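Local coordinates for protein levansucrase (Bacillus subtilis, PDB 1OYG) that belongs to the levansucrase/invertase family of the beta-fructosidase clan, enzymes built on a five-bladed beta-propeller, at residues 48-53 with 107-112; 113-118 with 182-188; 22-26 with 263-267. All coordinates share one frame; numbering follows the deposited sequence.

Interaction 1 of 3, residues 48-53 with 107-112; sequences KNISSA and IDSWKN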
ATOM      1  N   LYS A  48      11.738  14.290  14.770  1.00  3.83           N
ATOM      2  CA  LYS A  48      11.755  13.626  16.068  1.00  3.85           C
ATOM      3  C   LYS A  48      11.276  12.183  15.939  1.00  3.38           C
ATOM      4  O   LYS A  48      10.475  11.852  15.066  1.00  2.76           O
ATOM      5  CB  LYS A  48      10.813  14.334  17.047  1.00  4.18           C
ATOM      6  CG  LYS A  48      11.099  15.796  17.298  1.00  5.56           C
ATOM      7  CD  LYS A  48      10.156  16.313  18.371  1.00  7.50           C
ATOM      8  CE  LYS A  48      10.246  17.811  18.562  1.00  8.48           C
ATOM      9  NZ  LYS A  48       8.964  18.352  19.105  1.00  9.53           N
ATOM     10  N   ASN A  49      11.763  11.336  16.836  1.00  3.24           N
ATOM     11  CA  ASN A  49      11.164  10.034  17.074  1.00  3.27           C
ATOM     12  C   ASN A  49       9.795  10.226  17.712  1.00  3.53           C
ATOM     13  O   ASN A  49       9.548  11.237  18.369  1.00  4.04           O
ATOM     14  CB  ASN A  49      12.048   9.207  18.015  1.00  3.27           C
ATOM     15  CG  ASN A  49      13.435   8.974  17.458  1.00  3.52           C
ATOM     16  OD1 ASN A  49      13.592   8.709  16.273  1.00  4.71           O
ATOM     17  ND2 ASN A  49      14.449   9.082  18.309  1.00  4.58           N
ATOM     18  N   ILE A  50       8.907   9.258  17.517  1.00  3.77           N
ATOM     19  CA  ILE A  50       7.630   9.249  18.223  1.00  4.16           C
ATOM     20  C   ILE A  50       7.934   8.957  19.688  1.00  4.52           C
ATOM     21  O   ILE A  50       8.357   7.854  20.035  1.00  4.66           O
ATOM     22  CB  ILE A  50       6.680   8.185  17.645  1.00  4.01           C
ATOM     23  CG1 ILE A  50       6.349   8.490  16.182  1.00  4.09           C
ATOM     24  CG2 ILE A  50       5.391   8.104  18.475  1.00  4.74           C
ATOM     25  CD1 ILE A  50       5.802   7.297  15.438  1.00  3.50           C
ATOM     26  N   SER A  51       7.712   9.956  20.536  1.00  5.05           N
ATOM     27  CA  SER A  51       8.119   9.909  21.936  1.00  5.81           C
ATOM     28  C   SER A  51       7.457   8.760  22.684  1.00  5.67           C
ATOM     29  O   SER A  51       8.084   8.118  23.523  1.00  6.72           O
ATOM     30  CB  SER A  51       7.797  11.240  22.627  1.00  5.89           C
ATOM     31  OG  SER A  51       6.406  11.529  22.593  1.00  8.81           O
ATOM     32  N   SER A  52       6.198   8.492  22.355  1.00  5.34           N
ATOM     33  CA  SER A  52       5.419   7.460  23.038  1.00  5.03           C
ATOM     34  C   SER A  52       5.770   6.043  22.584  1.00  5.37           C
ATOM     35  O   SER A  52       5.282   5.073  23.164  1.00  5.30           O
ATOM     36  CB  SER A  52       3.918   7.721  22.845  1.00  4.85           C
ATOM     37  OG  SER A  52       3.530   7.599  21.486  1.00  4.08           O
ATOM     38  N   ALA A  53       6.597   5.921  21.548  1.00  5.84           N
ATOM     39  CA  ALA A  53       6.971   4.619  20.996  1.00  6.44           C
ATOM     40  C   ALA A  53       8.137   3.978  21.733  1.00  7.11           C
ATOM     41  O   ALA A  53       8.405   2.790  21.543  1.00  8.07           O
ATOM     42  CB  ALA A  53       7.292   4.743  19.515  1.00  6.34           C
ATOM     43  N   ILE A 107       3.843  15.967  16.671  1.00  6.04           N
ATOM     44  CA  ILE A 107       4.189  14.550  16.804  1.00  5.88           C
ATOM     45  C   ILE A 107       4.133  14.097  18.272  1.00  5.64           C
ATOM     46  O   ILE A 107       3.841  12.938  18.559  1.00  5.51           O
ATOM     47  CB  ILE A 107       5.584  14.247  16.194  1.00  6.16           C
ATOM     48  CG1 ILE A 107       5.828  12.729  16.170  1.00  6.48           C
ATOM     49  CG2 ILE A 107       6.691  14.991  16.938  1.00  6.28           C
ATOM     50  CD1 ILE A 107       7.048  12.299  15.390  1.00  6.83           C
ATOM     51  N   ASP A 108       4.412  15.019  19.189  1.00  5.34           N
ATOM     52  CA  ASP A 108       4.361  14.739  20.626  1.00  5.31           C
ATOM     53  C   ASP A 108       2.947  14.499  21.166  1.00  5.08           C
ATOM     54  O   ASP A 108       2.791  14.009  22.282  1.00  5.25           O
ATOM     55  CB  ASP A 108       5.018  15.880  21.407  1.00  5.55           C
ATOM     56  CG  ASP A 108       6.490  16.043  21.072  1.00  6.60           C
ATOM     57  OD1 ASP A 108       7.177  15.020  20.862  1.00  8.35           O
ATOM     58  OD2 ASP A 108       7.044  17.162  20.999  1.00  7.17           O
ATOM     59  N   SER A 109       1.930  14.845  20.378  1.00  4.54           N
ATOM     60  CA  SER A 109       0.531  14.604  20.746  1.00  4.30           C
ATOM     61  C   SER A 109       0.102  13.144  20.573  1.00  4.15           C
ATOM     62  O   SER A 109      -0.958  12.747  21.061  1.00  4.53           O
ATOM     63  CB  SER A 109      -0.398  15.504  19.924  1.00  4.01           C
ATOM     64  OG  SER A 109      -0.529  15.043  18.590  1.00  4.81           O
ATOM     65  N   TRP A 110       0.905  12.347  19.870  1.00  3.76           N
ATOM     66  CA  TRP A 110       0.558  10.951  19.619  1.00  3.96           C
ATOM     67  C   TRP A 110       0.931  10.063  20.798  1.00  3.96           C
ATOM     68  O   TRP A 110       2.108   9.800  21.044  1.00  4.38           O
ATOM     69  CB  TRP A 110       1.217  10.450  18.338  1.00  3.98           C
ATOM     70  CG  TRP A 110       0.666  11.116  17.118  1.00  3.61           C
ATOM     71  CD1 TRP A 110       1.223  12.151  16.436  1.00  4.45           C
ATOM     72  CD2 TRP A 110      -0.562  10.811  16.450  1.00  3.64           C
ATOM     73  NE1 TRP A 110       0.424  12.507  15.377  1.00  3.99           N
ATOM     74  CE2 TRP A 110      -0.679  11.698  15.360  1.00  3.57           C
ATOM     75  CE3 TRP A 110      -1.577   9.871  16.656  1.00  3.95           C
ATOM     76  CZ2 TRP A 110      -1.762  11.674  14.484  1.00  3.66           C
ATOM     77  CZ3 TRP A 110      -2.654   9.849  15.782  1.00  4.18           C
ATOM     78  CH2 TRP A 110      -2.736  10.747  14.711  1.00  3.71           C
ATOM     79  N   LYS A 111      -0.091   9.636  21.533  1.00  3.92           N
ATOM     80  CA  LYS A 111       0.052   8.664  22.609  1.00  4.02           C
ATOM     81  C   LYS A 111       0.003   7.249  22.044  1.00  3.45           C
ATOM     82  O   LYS A 111      -0.500   7.027  20.948  1.00  3.75           O
ATOM     83  CB  LYS A 111      -1.062   8.853  23.640  1.00  4.30           C
ATOM     84  CG  LYS A 111      -1.001  10.193  24.368  1.00  5.92           C
ATOM     85  CD  LYS A 111      -2.166  10.379  25.333  1.00  8.58           C
ATOM     86  CE  LYS A 111      -2.011   9.558  26.599  1.00  9.70           C
ATOM     87  NZ  LYS A 111      -3.254   9.565  27.423  1.00 11.68           N
ATOM     88  N   ASN A 112       0.521   6.301  22.817  1.00  3.24           N
ATOM     89  CA  ASN A 112       0.669   4.915  22.401  1.00  3.13           C
ATOM     90  C   ASN A 112      -0.222   4.014  23.255  1.00  3.09           C
ATOM     91  O   ASN A 112       0.054   3.798  24.431  1.00  3.44           O
ATOM     92  CB  ASN A 112       2.143   4.525  22.547  1.00  3.17           C
ATOM     93  CG  ASN A 112       2.462   3.145  22.000  1.00  3.68           C
ATOM     94  OD1 ASN A 112       1.592   2.419  21.529  1.00  4.38           O
ATOM     95  ND2 ASN A 112       3.736   2.779  22.072  1.00  5.07           N
TER
HETATM   96  O   HOH W   1       4.524  11.012  20.724  1.00 12.27           O
HETATM   97  O   HOH W   2       7.063  12.616  19.447  1.00 13.11           O
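Ser-52 and Asn-112 form the polar centre of this contact. The hydroxyl of Ser-52 gives its proton to the carbonyl of Trp-110, OG to O 2.7 Å. The chi1 of 65° puts OG between the backbone N and the carbonyl carbon of its own residue, facing the second segment. In return, Asn-112 ND2 donates to Ser-52 O at 3.0 Å, with an N-H...O angle of 161°. The acceptor lies in the amide plane, but the amide meets the carbonyl from above its plane. The other end of this amide, OD1, takes the N-H of Gly-114 in an Asx turn.

The charged pair lies at the exposed end. The extended chain of Lys-48 brings NZ to 2.9 Å from Asp-108 OD2, on the syn side but out of the carboxylate plane. Asp-108 OD1 is tied back through a water to Ser-51 N. A second water bridges Ser-51 OG to the carbonyls of Ile-107 and Trp-110.

Apolar contact centres on Ile-107. Its CD1 touches Ile-50 CG1 at 4.0 Å and rests 3.5 Å from Lys-48 O. Its CG2 meets the aliphatic chain of Lys-48, which crosses it obliquely, 4.0 Å from CD. Thr-416 of strand 416-426 touches both isoleucines.

The arrangement is a loop packed along the edge of a propeller blade, where 111-115 is the outermost strand of its sheet.

Interaction 2 of 3, residues 113-118 with 182-188; sequences AGRVFK and INGVEDY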
ATOM      1  N   ALA A 113      -1.301   3.513  22.656  1.00  3.15           N
ATOM      2  CA  ALA A 113      -2.193   2.553  23.312  1.00  3.31           C
ATOM      3  C   ALA A 113      -1.630   1.133  23.314  1.00  3.35           C
ATOM      4  O   ALA A 113      -2.236   0.227  23.882  1.00  3.78           O
ATOM      5  CB  ALA A 113      -3.563   2.566  22.651  1.00  3.29           C
ATOM      6  N   GLY A 114      -0.485   0.942  22.664  1.00  3.19           N
ATOM      7  CA  GLY A 114       0.209  -0.332  22.667  1.00  2.99           C
ATOM      8  C   GLY A 114      -0.244  -1.216  21.527  1.00  3.01           C
ATOM      9  O   GLY A 114      -0.908  -0.769  20.594  1.00  2.66           O
ATOM     10  N   ARG A 115       0.126  -2.488  21.603  1.00  2.83           N
ATOM     11  CA  ARG A 115      -0.242  -3.456  20.584  1.00  3.12           C
ATOM     12  C   ARG A 115      -1.748  -3.666  20.529  1.00  3.14           C
ATOM     13  O   ARG A 115      -2.427  -3.677  21.560  1.00  3.41           O
ATOM     14  CB  ARG A 115       0.432  -4.796  20.858  1.00  3.24           C
ATOM     15  CG  ARG A 115       1.849  -4.893  20.322  1.00  3.72           C
ATOM     16  CD  ARG A 115       2.432  -6.278  20.395  1.00  4.48           C
ATOM     17  NE  ARG A 115       1.674  -7.222  19.577  1.00  4.50           N
ATOM     18  CZ  ARG A 115       1.753  -8.544  19.677  1.00  5.78           C
ATOM     19  NH1 ARG A 115       2.560  -9.108  20.566  1.00  7.17           N
ATOM     20  NH2 ARG A 115       1.012  -9.310  18.886  1.00  5.50           N
ATOM     21  N   VAL A 116      -2.254  -3.850  19.316  1.00  3.00           N
ATOM     22  CA  VAL A 116      -3.654  -4.193  19.103  1.00  3.13           C
ATOM     23  C   VAL A 116      -3.929  -5.601  19.621  1.00  3.04           C
ATOM     24  O   VAL A 116      -4.959  -5.846  20.242  1.00  3.52           O
ATOM     25  CB  VAL A 116      -4.033  -4.107  17.611  1.00  3.23           C
ATOM     26  CG1 VAL A 116      -5.413  -4.726  17.350  1.00  3.69           C
ATOM     27  CG2 VAL A 116      -3.998  -2.659  17.150  1.00  4.03           C
ATOM     28  N   PHE A 117      -2.991  -6.513  19.370  1.00  3.01           N
ATOM     29  CA  PHE A 117      -3.175  -7.930  19.662  1.00  3.08           C
ATOM     30  C   PHE A 117      -2.283  -8.425  20.794  1.00  3.33           C
ATOM     31  O   PHE A 117      -1.150  -7.975  20.951  1.00  3.64           O
ATOM     32  CB  PHE A 117      -2.872  -8.758  18.410  1.00  3.00           C
ATOM     33  CG  PHE A 117      -3.806  -8.489  17.266  1.00  2.48           C
ATOM     34  CD1 PHE A 117      -5.124  -8.919  17.317  1.00  2.46           C
ATOM     35  CD2 PHE A 117      -3.369  -7.818  16.131  1.00  2.70           C
ATOM     36  CE1 PHE A 117      -5.987  -8.674  16.264  1.00  2.52           C
ATOM     37  CE2 PHE A 117      -4.230  -7.565  15.084  1.00  3.29           C
ATOM     38  CZ  PHE A 117      -5.539  -8.002  15.146  1.00  2.43           C
ATOM     39  N   LYS A 118      -2.825  -9.336  21.593  1.00  3.53           N
ATOM     40  CA  LYS A 118      -2.042 -10.187  22.483  1.00  4.20           C
ATOM     41  C   LYS A 118      -1.554 -11.375  21.662  1.00  4.21           C
ATOM     42  O   LYS A 118      -2.198 -11.756  20.686  1.00  4.17           O
ATOM     43  CB  LYS A 118      -2.901 -10.705  23.645  1.00  4.49           C
ATOM     44  CG  LYS A 118      -3.607  -9.636  24.477  1.00  6.04           C
ATOM     45  CD  LYS A 118      -4.572 -10.287  25.467  1.00  8.06           C
ATOM     46  CE  LYS A 118      -5.423  -9.278  26.256  1.00  9.36           C
ATOM     47  NZ  LYS A 118      -5.953  -8.132  25.473  1.00 11.57           N
ATOM     48  N   ILE A 182      -7.095  -0.104  24.805  1.00  4.48           N
ATOM     49  CA  ILE A 182      -7.499  -1.298  24.066  1.00  4.26           C
ATOM     50  C   ILE A 182      -7.852  -2.391  25.070  1.00  4.07           C
ATOM     51  O   ILE A 182      -7.019  -2.793  25.879  1.00  4.41           O
ATOM     52  CB  ILE A 182      -6.379  -1.774  23.102  1.00  4.25           C
ATOM     53  CG1 ILE A 182      -6.091  -0.713  22.038  1.00  4.47           C
ATOM     54  CG2 ILE A 182      -6.775  -3.090  22.434  1.00  4.74           C
ATOM     55  CD1 ILE A 182      -4.765  -0.892  21.327  1.00  5.12           C
ATOM     56  N   ASN A 183      -9.095  -2.854  25.021  1.00  3.87           N
ATOM     57  CA  ASN A 183      -9.577  -3.900  25.918  1.00  4.22           C
ATOM     58  C   ASN A 183      -9.367  -5.300  25.351  1.00  4.25           C
ATOM     59  O   ASN A 183      -9.218  -6.267  26.101  1.00  5.41           O
ATOM     60  CB  ASN A 183     -11.056  -3.667  26.236  1.00  4.25           C
ATOM     61  CG  ASN A 183     -11.299  -2.320  26.874  1.00  6.17           C
ATOM     62  OD1 ASN A 183     -12.127  -1.537  26.408  1.00  8.98           O
ATOM     63  ND2 ASN A 183     -10.562  -2.034  27.936  1.00  7.94           N
ATOM     64  N   GLY A 184      -9.332  -5.397  24.028  1.00  3.74           N
ATOM     65  CA  GLY A 184      -9.176  -6.672  23.358  1.00  3.37           C
ATOM     66  C   GLY A 184      -9.731  -6.611  21.954  1.00  3.28           C
ATOM     67  O   GLY A 184     -10.064  -5.539  21.460  1.00  3.25           O
ATOM     68  N   VAL A 185      -9.817  -7.769  21.314  1.00  2.97           N
ATOM     69  CA  VAL A 185     -10.369  -7.879  19.975  1.00  2.94           C
ATOM     70  C   VAL A 185     -11.453  -8.944  19.923  1.00  2.62           C
ATOM     71  O   VAL A 185     -11.557  -9.799  20.803  1.00  3.11           O
ATOM     72  CB  VAL A 185      -9.278  -8.195  18.914  1.00  2.97           C
ATOM     73  CG1 VAL A 185      -8.191  -7.127  18.923  1.00  3.31           C
ATOM     74  CG2 VAL A 185      -8.675  -9.586  19.129  1.00  3.05           C
ATOM     75  N   GLU A 186     -12.268  -8.871  18.880  1.00  2.50           N
ATOM     76  CA  GLU A 186     -13.247  -9.906  18.587  1.00  2.62           C
ATOM     77  C   GLU A 186     -13.457  -9.978  17.079  1.00  2.51           C
ATOM     78  O   GLU A 186     -12.910  -9.169  16.330  1.00  2.81           O
ATOM     79  CB  GLU A 186     -14.562  -9.639  19.319  1.00  2.77           C
ATOM     80  CG  GLU A 186     -15.290  -8.376  18.901  1.00  3.17           C
ATOM     81  CD  GLU A 186     -16.533  -8.140  19.735  1.00  4.78           C
ATOM     82  OE1 GLU A 186     -16.385  -7.750  20.908  1.00  6.00           O
ATOM     83  OE2 GLU A 186     -17.655  -8.362  19.229  1.00  7.28           O
ATOM     84  N   ASP A 187     -14.235 -10.959  16.640  1.00  2.83           N
ATOM     85  CA  ASP A 187     -14.491 -11.173  15.221  1.00  2.71           C
ATOM     86  C   ASP A 187     -13.193 -11.153  14.418  1.00  2.69           C
ATOM     87  O   ASP A 187     -13.085 -10.495  13.378  1.00  2.70           O
ATOM     88  CB  ASP A 187     -15.483 -10.130  14.708  1.00  2.81           C
ATOM     89  CG  ASP A 187     -16.152 -10.549  13.421  1.00  3.85           C
ATOM     90  OD1 ASP A 187     -16.437 -11.755  13.248  1.00  4.40           O
ATOM     91  OD2 ASP A 187     -16.430  -9.732  12.523  1.00  4.52           O
ATOM     92  N   TYR A 188     -12.218 -11.892  14.942  1.00  2.68           N
ATOM     93  CA  TYR A 188     -10.849 -11.939  14.449  1.00  2.27           C
ATOM     94  C   TYR A 188     -10.716 -13.145  13.529  1.00  2.42           C
ATOM     95  O   TYR A 188     -10.768 -14.286  13.987  1.00  2.08           O
ATOM     96  CB  TYR A 188      -9.918 -12.076  15.656  1.00  2.36           C
ATOM     97  CG  TYR A 188      -8.428 -11.970  15.409  1.00  2.00           C
ATOM     98  CD1 TYR A 188      -7.906 -11.486  14.211  1.00  2.47           C
ATOM     99  CD2 TYR A 188      -7.532 -12.339  16.407  1.00  2.00           C
ATOM    100  CE1 TYR A 188      -6.544 -11.393  14.018  1.00  2.00           C
ATOM    101  CE2 TYR A 188      -6.170 -12.247  16.221  1.00  2.00           C
ATOM    102  CZ  TYR A 188      -5.678 -11.770  15.029  1.00  2.04           C
ATOM    103  OH  TYR A 188      -4.321 -11.670  14.849  1.00  2.99           O
TER
HETATM  104  O   HOH W   3      -4.323   0.382  25.599  1.00 10.05           O
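Phe-117 and Tyr-188 stack just beyond two neighbouring edge strands of the five-bladed beta-propeller: Phe-117 follows strand 113-115, and Tyr-188 comes after the corner at 187. Strand segments 113-115 and 182-186 run in roughly the same direction, 31° apart, with their axes 8.6 Å from each other at closest approach. They are joined through side chains and a water.

The tight part is aromatic and aliphatic. The two rings approach from opposite directions and form an offset stack, with centroids 4.4 Å apart and planes at 15°. The closest atoms are Phe-117 CE1 and Tyr-188 CZ, 3.3 Å apart. The phenol oxygen of Tyr-188 sits over the centre of the Phe-117 ring, and Val-116 CG1 covers the opposite face. Tyr-188 OH is also hydrogen-bonded to Tyr-153 OH, which helps fix the ring. Val-185 CG1 approaches the Phe-117 ring obliquely, 3.8 Å from CE1, and lies 4.0 Å from Val-116 CG1. Ile-182 reaches across with CD1, which lies 3.9 Å from Ala-113 CB and close to the carbonyl of Arg-115.

Toward solvent the contact thins out. Lys-118 bends at its last torsion, chi4 41°, and its NZ stays 3.8 Å from Asn-183 O, too far for a firm bond. At the other end the backbones are linked by one water, which donates to Ala-113 O at 2.7 Å and accepts from Ile-182 N.

Interaction 3 of 3, residues 22-26 with 263-267; sequences RHDML and FFRQE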
ATOM      1  N   ARG A  22       4.771  -0.824 -20.190  1.00  3.56           N
ATOM      2  CA  ARG A  22       6.176  -0.487 -20.324  1.00  3.47           C
ATOM      3  C   ARG A  22       6.346   0.880 -20.971  1.00  3.75           C
ATOM      4  O   ARG A  22       7.236   1.635 -20.595  1.00  3.62           O
ATOM      5  CB  ARG A  22       6.896  -1.552 -21.148  1.00  3.29           C
ATOM      6  CG  ARG A  22       6.872  -2.936 -20.514  1.00  2.79           C
ATOM      7  CD  ARG A  22       7.804  -3.922 -21.168  1.00  3.04           C
ATOM      8  NE  ARG A  22       9.206  -3.619 -20.893  1.00  2.85           N
ATOM      9  CZ  ARG A  22       9.839  -3.937 -19.770  1.00  2.84           C
ATOM     10  NH1 ARG A  22       9.220  -4.597 -18.802  1.00  2.84           N
ATOM     11  NH2 ARG A  22      11.113  -3.605 -19.621  1.00  3.81           N
ATOM     12  N   HIS A  23       5.492   1.205 -21.937  1.00  4.13           N
ATOM     13  CA  HIS A  23       5.617   2.484 -22.624  1.00  4.47           C
ATOM     14  C   HIS A  23       5.413   3.639 -21.649  1.00  4.17           C
ATOM     15  O   HIS A  23       6.155   4.618 -21.686  1.00  4.23           O
ATOM     16  CB  HIS A  23       4.628   2.613 -23.783  1.00  4.74           C
ATOM     17  CG  HIS A  23       4.640   3.969 -24.420  1.00  6.98           C
ATOM     18  ND1 HIS A  23       3.936   5.036 -23.905  1.00  9.92           N
ATOM     19  CD2 HIS A  23       5.300   4.441 -25.504  1.00  9.68           C
ATOM     20  CE1 HIS A  23       4.144   6.102 -24.658  1.00 10.26           C
ATOM     21  NE2 HIS A  23       4.966   5.768 -25.635  1.00 10.56           N
ATOM     22  N   ASP A  24       4.409   3.528 -20.785  1.00  4.12           N
ATOM     23  CA  ASP A  24       4.125   4.590 -19.823  1.00  4.06           C
ATOM     24  C   ASP A  24       5.270   4.744 -18.828  1.00  3.86           C
ATOM     25  O   ASP A  24       5.717   5.856 -18.567  1.00  4.07           O
ATOM     26  CB  ASP A  24       2.797   4.337 -19.102  1.00  4.11           C
ATOM     27  CG  ASP A  24       1.586   4.553 -20.005  1.00  4.89           C
ATOM     28  OD1 ASP A  24       1.746   5.095 -21.123  1.00  7.50           O
ATOM     29  OD2 ASP A  24       0.435   4.206 -19.682  1.00  6.27           O
ATOM     30  N   MET A  25       5.765   3.626 -18.302  1.00  3.85           N
ATOM     31  CA  MET A  25       6.849   3.659 -17.325  1.00  3.83           C
ATOM     32  C   MET A  25       8.134   4.241 -17.916  1.00  3.61           C
ATOM     33  O   MET A  25       8.893   4.893 -17.214  1.00  3.65           O
ATOM     34  CB  MET A  25       7.129   2.254 -16.774  1.00  3.91           C
ATOM     35  CG  MET A  25       5.998   1.649 -15.956  1.00  4.59           C
ATOM     36  SD  MET A  25       5.521   2.595 -14.500  1.00  5.48           S
ATOM     37  CE  MET A  25       6.973   2.477 -13.501  1.00  7.09           C
ATOM     38  N   LEU A  26       8.368   4.020 -19.209  1.00  3.66           N
ATOM     39  CA  LEU A  26       9.577   4.521 -19.857  1.00  3.85           C
ATOM     40  C   LEU A  26       9.628   6.047 -19.914  1.00  3.88           C
ATOM     41  O   LEU A  26      10.707   6.621 -20.052  1.00  4.26           O
ATOM     42  CB  LEU A  26       9.711   3.954 -21.278  1.00  3.72           C
ATOM     43  CG  LEU A  26      10.305   2.547 -21.402  1.00  4.10           C
ATOM     44  CD1 LEU A  26      10.091   2.014 -22.809  1.00  4.74           C
ATOM     45  CD2 LEU A  26      11.791   2.544 -21.046  1.00  3.63           C
ATOM     46  N   PHE A 263       6.461  -0.465 -31.178  1.00  2.78           N
ATOM     47  CA  PHE A 263       7.062  -0.355 -29.859  1.00  2.72           C
ATOM     48  C   PHE A 263       7.205  -1.730 -29.214  1.00  2.80           C
ATOM     49  O   PHE A 263       8.242  -2.027 -28.627  1.00  2.46           O
ATOM     50  CB  PHE A 263       6.258   0.571 -28.945  1.00  2.70           C
ATOM     51  CG  PHE A 263       6.737   0.556 -27.525  1.00  3.01           C
ATOM     52  CD1 PHE A 263       7.903   1.222 -27.171  1.00  3.56           C
ATOM     53  CD2 PHE A 263       6.059  -0.170 -26.556  1.00  3.24           C
ATOM     54  CE1 PHE A 263       8.363   1.192 -25.856  1.00  3.85           C
ATOM     55  CE2 PHE A 263       6.518  -0.212 -25.247  1.00  3.87           C
ATOM     56  CZ  PHE A 263       7.668   0.468 -24.897  1.00  3.70           C
ATOM     57  N   PHE A 264       6.174  -2.564 -29.321  1.00  2.70           N
ATOM     58  CA  PHE A 264       6.231  -3.917 -28.765  1.00  2.78           C
ATOM     59  C   PHE A 264       7.415  -4.693 -29.334  1.00  2.91           C
ATOM     60  O   PHE A 264       8.154  -5.330 -28.597  1.00  3.01           O
ATOM     61  CB  PHE A 264       4.940  -4.699 -29.034  1.00  2.72           C
ATOM     62  CG  PHE A 264       5.104  -6.190 -28.905  1.00  3.25           C
ATOM     63  CD1 PHE A 264       5.159  -6.783 -27.654  1.00  3.84           C
ATOM     64  CD2 PHE A 264       5.238  -6.995 -30.033  1.00  3.58           C
ATOM     65  CE1 PHE A 264       5.323  -8.156 -27.521  1.00  3.95           C
ATOM     66  CE2 PHE A 264       5.406  -8.367 -29.908  1.00  3.75           C
ATOM     67  CZ  PHE A 264       5.445  -8.949 -28.647  1.00  4.31           C
ATOM     68  N   ARG A 265       7.591  -4.650 -30.649  1.00  3.08           N
ATOM     69  CA  ARG A 265       8.669  -5.401 -31.292  1.00  3.52           C
ATOM     70  C   ARG A 265      10.035  -4.967 -30.776  1.00  3.63           C
ATOM     71  O   ARG A 265      10.874  -5.804 -30.447  1.00  3.72           O
ATOM     72  CB  ARG A 265       8.605  -5.238 -32.809  1.00  3.70           C
ATOM     73  CG  ARG A 265       7.490  -6.037 -33.448  1.00  4.86           C
ATOM     74  CD  ARG A 265       7.441  -5.924 -34.963  1.00  6.45           C
ATOM     75  NE  ARG A 265       6.226  -6.510 -35.526  1.00  7.68           N
ATOM     76  CZ  ARG A 265       5.655  -7.626 -35.088  1.00  8.82           C
ATOM     77  N   GLN A 266      10.241  -3.657 -30.696  1.00  3.73           N
ATOM     78  CA  GLN A 266      11.506  -3.087 -30.247  1.00  3.89           C
ATOM     79  C   GLN A 266      11.769  -3.370 -28.772  1.00  3.62           C
ATOM     80  O   GLN A 266      12.853  -3.811 -28.402  1.00  3.51           O
ATOM     81  CB  GLN A 266      11.504  -1.578 -30.478  1.00  4.43           C
ATOM     82  CG  GLN A 266      12.818  -0.890 -30.145  1.00  6.46           C
ATOM     83  CD  GLN A 266      12.886   0.522 -30.690  1.00  9.01           C
ATOM     84  OE1 GLN A 266      12.570   0.755 -31.855  1.00 11.27           O
ATOM     85  NE2 GLN A 266      13.297   1.468 -29.850  1.00 11.00           N
ATOM     86  N   GLU A 267      10.773  -3.108 -27.935  1.00  3.20           N
ATOM     87  CA  GLU A 267      10.925  -3.238 -26.491  1.00  3.17           C
ATOM     88  C   GLU A 267      10.999  -4.699 -26.056  1.00  3.32           C
ATOM     89  O   GLU A 267      11.790  -5.037 -25.183  1.00  3.12           O
ATOM     90  CB  GLU A 267       9.778  -2.517 -25.775  1.00  2.90           C
ATOM     91  CG  GLU A 267       9.792  -2.612 -24.252  1.00  2.96           C
ATOM     92  CD  GLU A 267      10.879  -1.778 -23.591  1.00  3.72           C
ATOM     93  OE1 GLU A 267      11.616  -1.043 -24.285  1.00  5.64           O
ATOM     94  OE2 GLU A 267      10.989  -1.848 -22.348  1.00  4.60           O
TER
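Arg-22 holds Glu-267 side-on, with two nitrogens on one oxygen. NE donates to OE2 at 2.9 Å with an N-H...O angle of 157°; OE2 accepts this bond with its anti lone pair. NH2 reaches the same OE2 at 3.2 Å and is less straight. OE2 lies close to the guanidinium plane, and the two flat groups are nearly coplanar.

Next to the salt bridge the ring of Phe-263 is wedged against helix 22-26. His-23 CB sits over one face in a CH-pi contact, 4.1 Å from the ring centroid. The imidazole edge is turned toward that face in a T-shaped pair. Glu-267 CB lies over the opposite face. Leu-26 CD1 meets the ring edge in plane, 3.6 Å from Phe-263 CZ, and also lies 3.7 Å from Glu-267 OE1.

Torsions and neighbours set these groups in place. The bend of Glu-267 at chi2, 72°, turns its carboxylate to the arginine. Arg-22 bends at chi3. Its NH1 is hydrogen-bonded to Thr-310 OG1, and its NH2 also to the carbonyl of Thr-339. Backbone hydrogen bonds of Arg-22 with Tyr-256 and of His-23 with Tyr-257 join the helix to the chain just before helix 261-273. The contact thus ties a short N-terminal helix to helix 261-273, far from the chain's centre. The helix segments cross at 73°.

Both charged residues are buried. The double grip on OE2 probably stabilises the ionised carboxylate, and the threonine bonds help keep the guanidinium from turning.

From the N terminus, the chain first passes 22-26, the opening side of interaction 3. Interaction 1 opens at 48-53 and closes at 107-112, after strands 57-65, 77-85 and 94-101. Interaction 2 opens at once at 113-118, on the same strand 111-115. It closes at 182-188, after strands 135-143, 149-157 and 163-175. These two loops are in series and do not cross. Both are nested in the long loop that interaction 3 closes at 263-267. Interaction 1 sets a loop against edge strand 111-115, and interaction 2 brings that strand beside edge strand 180-192 of the neighbouring blade. Interaction 3 joins two helices on the opposite side of the chain's centre, its centre about 46 and 48 Å from theirs.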